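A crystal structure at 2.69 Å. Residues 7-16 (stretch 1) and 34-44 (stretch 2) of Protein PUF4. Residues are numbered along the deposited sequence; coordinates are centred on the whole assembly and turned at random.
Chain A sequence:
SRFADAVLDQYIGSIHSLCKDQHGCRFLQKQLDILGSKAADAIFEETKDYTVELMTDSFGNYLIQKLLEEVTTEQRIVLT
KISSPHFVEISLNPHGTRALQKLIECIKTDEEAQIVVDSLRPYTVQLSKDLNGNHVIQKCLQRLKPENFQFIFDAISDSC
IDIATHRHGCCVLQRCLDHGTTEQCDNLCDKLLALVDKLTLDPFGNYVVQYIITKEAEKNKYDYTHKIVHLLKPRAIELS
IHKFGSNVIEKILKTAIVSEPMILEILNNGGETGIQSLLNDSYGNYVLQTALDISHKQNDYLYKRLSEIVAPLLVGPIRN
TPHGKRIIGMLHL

Stretch 1 (7-16) VLDQYIGSIH
Stretch 2 34-44: ILGSKAADAIF

Residues 7-16 and 34-44 of Protein PUF4 pack mainly through aliphatic side chains, which also touch the helix backbone; no hydrogen bond crosses between them, and 257 Å² is buried, both sides summed. Stretch 2 enters a helix at Ser-37 after a cis peptide bond between Leu-35 and Gly-36; i to i+4 bonds run from Ala-40 N to Gly-36 O (2.7 Å) through Phe-44 N to Ala-40 O (2.8 Å). Stretch 1 is less regular: helical phi/psi at 8-10, a type II turn from Tyr-11 to Ser-14 closed by Ser-14 N to Tyr-11 O (2.6 Å), then a weakly bonded helix about 15-16. Gly-13, at phi/psi 91/0, suits the turn because a CB there would jam against the carbonyl O of Ile-12. The two stretches advance in the same direction, with CA-CA distances of 7.5 Å for Leu-8 and Ala-39, 7.2 Å for Ile-12 and Ala-42, and 6.7 Å for Ile-15 and Ile-43. Leu-8 points toward the helix with chi1 at -149°, between wells, and chi2 t; its CD1 lies 3.6 Å from Leu-35 CD1 (m, t) and 4.4 Å from Ala-42 CB. At Ala-39, whose CB lies sideways, Leu-8 CD1 sits against the helix backbone, 3.7 Å from Ala-39 CA and 4.1 Å from Ala-39 CB. Ile-12 starts sideways, but its m, m rotamer brings CD1 to 3.8 Å from Ala-42 CB. Ile-15, buried and pointing toward the helix, is m, t: its CD1 lies 3.9 Å from Ala-42 CB and 3.8 Å from Ala-42 O, a van der Waals contact. Ile-15 CG2 and CD1 both lie near CG1 of Ile-43, also m, t, at 4.1 and 4.2 Å. Ala-42 thus offers one short methyl, directed toward stretch 1, to three longer side chains. Ala-40 points away, and Asp-41 OD1 is hydrogen-bonded elsewhere in the structure.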

# COMPACT_ATOMS: atom_id res chain seq x y z
N VAL A 7 -29.07 -9.04 31.05
CA VAL A 7 -27.93 -8.98 31.95
C VAL A 7 -26.95 -10.13 31.67
O VAL A 7 -27.37 -11.26 31.44
CB VAL A 7 -28.42 -9.01 33.42
CG1 VAL A 7 -27.34 -9.57 34.35
CG2 VAL A 7 -28.86 -7.62 33.84
N LEU A 8 -25.66 -9.83 31.69
CA LEU A 8 -24.66 -10.83 31.39
C LEU A 8 -24.95 -12.13 32.13
O LEU A 8 -24.91 -13.22 31.56
CB LEU A 8 -23.27 -10.32 31.76
CG LEU A 8 -22.08 -10.81 30.94
CD1 LEU A 8 -20.81 -10.81 31.77
CD2 LEU A 8 -22.32 -12.20 30.36
N ASP A 9 -25.27 -12.01 33.41
CA ASP A 9 -25.37 -13.18 34.28
C ASP A 9 -26.43 -14.19 33.85
O ASP A 9 -26.34 -15.37 34.19
CB ASP A 9 -25.57 -12.77 35.73
CG ASP A 9 -24.31 -12.18 36.34
OD1 ASP A 9 -23.24 -12.31 35.73
OD2 ASP A 9 -24.40 -11.58 37.43
N GLN A 10 -27.41 -13.76 33.07
CA GLN A 10 -28.45 -14.68 32.64
C GLN A 10 -28.00 -15.50 31.44
O GLN A 10 -28.69 -16.43 31.02
CB GLN A 10 -29.75 -13.95 32.32
CG GLN A 10 -29.65 -12.90 31.23
CD GLN A 10 -30.98 -12.24 30.96
OE1 GLN A 10 -31.85 -12.80 30.28
NE2 GLN A 10 -31.16 -11.03 31.48
N TYR A 11 -26.83 -15.17 30.90
CA TYR A 11 -26.38 -15.86 29.70
C TYR A 11 -25.22 -16.80 29.96
O TYR A 11 -24.81 -17.56 29.08
CB TYR A 11 -26.08 -14.87 28.58
CG TYR A 11 -27.34 -14.24 28.02
CD1 TYR A 11 -28.24 -15.01 27.30
CD2 TYR A 11 -27.64 -12.90 28.24
CE1 TYR A 11 -29.41 -14.46 26.79
CE2 TYR A 11 -28.82 -12.34 27.73
CZ TYR A 11 -29.70 -13.13 27.01
OH TYR A 11 -30.87 -12.61 26.48
N ILE A 12 -24.71 -16.77 31.18
CA ILE A 12 -23.60 -17.62 31.57
C ILE A 12 -23.93 -19.06 31.24
O ILE A 12 -24.96 -19.59 31.66
CB ILE A 12 -23.30 -17.48 33.07
CG1 ILE A 12 -22.86 -16.05 33.38
CG2 ILE A 12 -22.22 -18.46 33.48
CD1 ILE A 12 -21.52 -15.67 32.79
N GLY A 13 -23.04 -19.69 30.49
CA GLY A 13 -23.25 -21.06 30.04
C GLY A 13 -23.96 -21.12 28.70
O GLY A 13 -24.20 -22.20 28.17
N SER A 14 -24.27 -19.95 28.14
CA SER A 14 -24.99 -19.88 26.88
C SER A 14 -24.47 -18.73 26.03
O SER A 14 -25.08 -18.35 25.03
CB SER A 14 -26.49 -19.71 27.13
OG SER A 14 -26.90 -20.53 28.22
N ILE A 15 -23.33 -18.18 26.43
CA ILE A 15 -22.74 -17.03 25.76
C ILE A 15 -22.44 -17.29 24.28
O ILE A 15 -22.68 -16.43 23.43
CB ILE A 15 -21.47 -16.52 26.50
CG1 ILE A 15 -21.90 -15.71 27.73
CG2 ILE A 15 -20.60 -15.68 25.57
CD1 ILE A 15 -20.80 -15.45 28.73
N HIS A 16 -21.93 -18.48 23.97
CA HIS A 16 -21.58 -18.78 22.59
C HIS A 16 -22.79 -18.69 21.69
O HIS A 16 -22.69 -18.25 20.54
CB HIS A 16 -20.94 -20.16 22.47
CG HIS A 16 -20.78 -20.62 21.05
ND1 HIS A 16 -21.70 -21.45 20.43
CD2 HIS A 16 -19.82 -20.37 20.13
CE1 HIS A 16 -21.30 -21.68 19.19
NE2 HIS A 16 -20.16 -21.04 18.99
N ILE A 34 -18.21 -2.20 29.28
CA ILE A 34 -18.57 -1.59 30.56
C ILE A 34 -18.25 -2.37 31.84
O ILE A 34 -18.16 -1.76 32.91
CB ILE A 34 -20.05 -1.11 30.58
CG1 ILE A 34 -21.01 -2.28 30.67
CG2 ILE A 34 -20.35 -0.27 29.34
CD1 ILE A 34 -22.45 -1.87 30.43
N LEU A 35 -18.07 -3.69 31.76
CA LEU A 35 -17.91 -4.49 32.98
C LEU A 35 -16.54 -4.40 33.71
O LEU A 35 -16.51 -4.16 34.92
CB LEU A 35 -18.40 -5.93 32.81
CG LEU A 35 -19.92 -5.97 32.62
CD1 LEU A 35 -20.50 -7.36 32.85
CD2 LEU A 35 -20.60 -4.95 33.54
N GLY A 36 -15.43 -4.64 33.02
CA GLY A 36 -15.38 -5.35 31.77
C GLY A 36 -14.71 -6.67 32.11
O GLY A 36 -15.12 -7.73 31.64
N SER A 37 -13.70 -6.60 32.98
CA SER A 37 -12.97 -7.79 33.40
C SER A 37 -13.84 -9.05 33.57
O SER A 37 -13.52 -10.11 33.00
CB SER A 37 -12.19 -7.51 34.67
OG SER A 37 -11.33 -8.59 34.99
N LYS A 38 -14.91 -8.95 34.34
CA LYS A 38 -15.77 -10.13 34.50
C LYS A 38 -16.40 -10.52 33.18
O LYS A 38 -16.60 -11.70 32.91
CB LYS A 38 -16.85 -9.97 35.59
CG LYS A 38 -16.35 -9.88 37.01
CD LYS A 38 -17.54 -9.74 37.98
CE LYS A 38 -17.08 -9.62 39.45
NZ LYS A 38 -18.21 -9.48 40.42
N ALA A 39 -16.73 -9.54 32.35
CA ALA A 39 -17.28 -9.81 31.03
C ALA A 39 -16.24 -10.51 30.16
O ALA A 39 -16.54 -11.52 29.53
CB ALA A 39 -17.75 -8.53 30.38
N ALA A 40 -15.02 -9.98 30.16
CA ALA A 40 -13.91 -10.57 29.40
C ALA A 40 -13.65 -12.03 29.80
O ALA A 40 -13.41 -12.88 28.94
CB ALA A 40 -12.64 -9.74 29.55
N ASP A 41 -13.70 -12.31 31.10
CA ASP A 41 -13.46 -13.66 31.59
C ASP A 41 -14.55 -14.60 31.10
O ASP A 41 -14.28 -15.65 30.52
CB ASP A 41 -13.44 -13.67 33.11
CG ASP A 41 -12.22 -13.00 33.70
OD1 ASP A 41 -11.36 -12.51 32.94
OD2 ASP A 41 -12.14 -12.96 34.95
N ALA A 42 -15.79 -14.23 31.37
CA ALA A 42 -16.93 -15.06 31.04
C ALA A 42 -16.95 -15.34 29.54
O ALA A 42 -17.18 -16.47 29.10
CB ALA A 42 -18.20 -14.38 31.46
N ILE A 43 -16.72 -14.29 28.77
CA ILE A 43 -16.79 -14.40 27.33
C ILE A 43 -15.58 -15.15 26.78
O ILE A 43 -15.70 -15.94 25.85
CB ILE A 43 -16.99 -13.03 26.68
CG1 ILE A 43 -18.41 -12.53 26.99
CG2 ILE A 43 -16.75 -13.09 25.17
CD1 ILE A 43 -18.60 -11.06 26.79
N PHE A 44 -14.41 -14.91 27.37
CA PHE A 44 -13.22 -15.64 26.99
C PHE A 44 -13.41 -17.14 27.23
O PHE A 44 -13.11 -17.96 26.36
CB PHE A 44 -12.00 -15.13 27.78
CG PHE A 44 -10.79 -16.03 27.69
CD1 PHE A 44 -9.89 -15.93 26.64
CD2 PHE A 44 -10.53 -16.97 28.69
CE1 PHE A 44 -8.77 -16.75 26.57
CE2 PHE A 44 -9.42 -17.79 28.62
CZ PHE A 44 -8.54 -17.68 27.56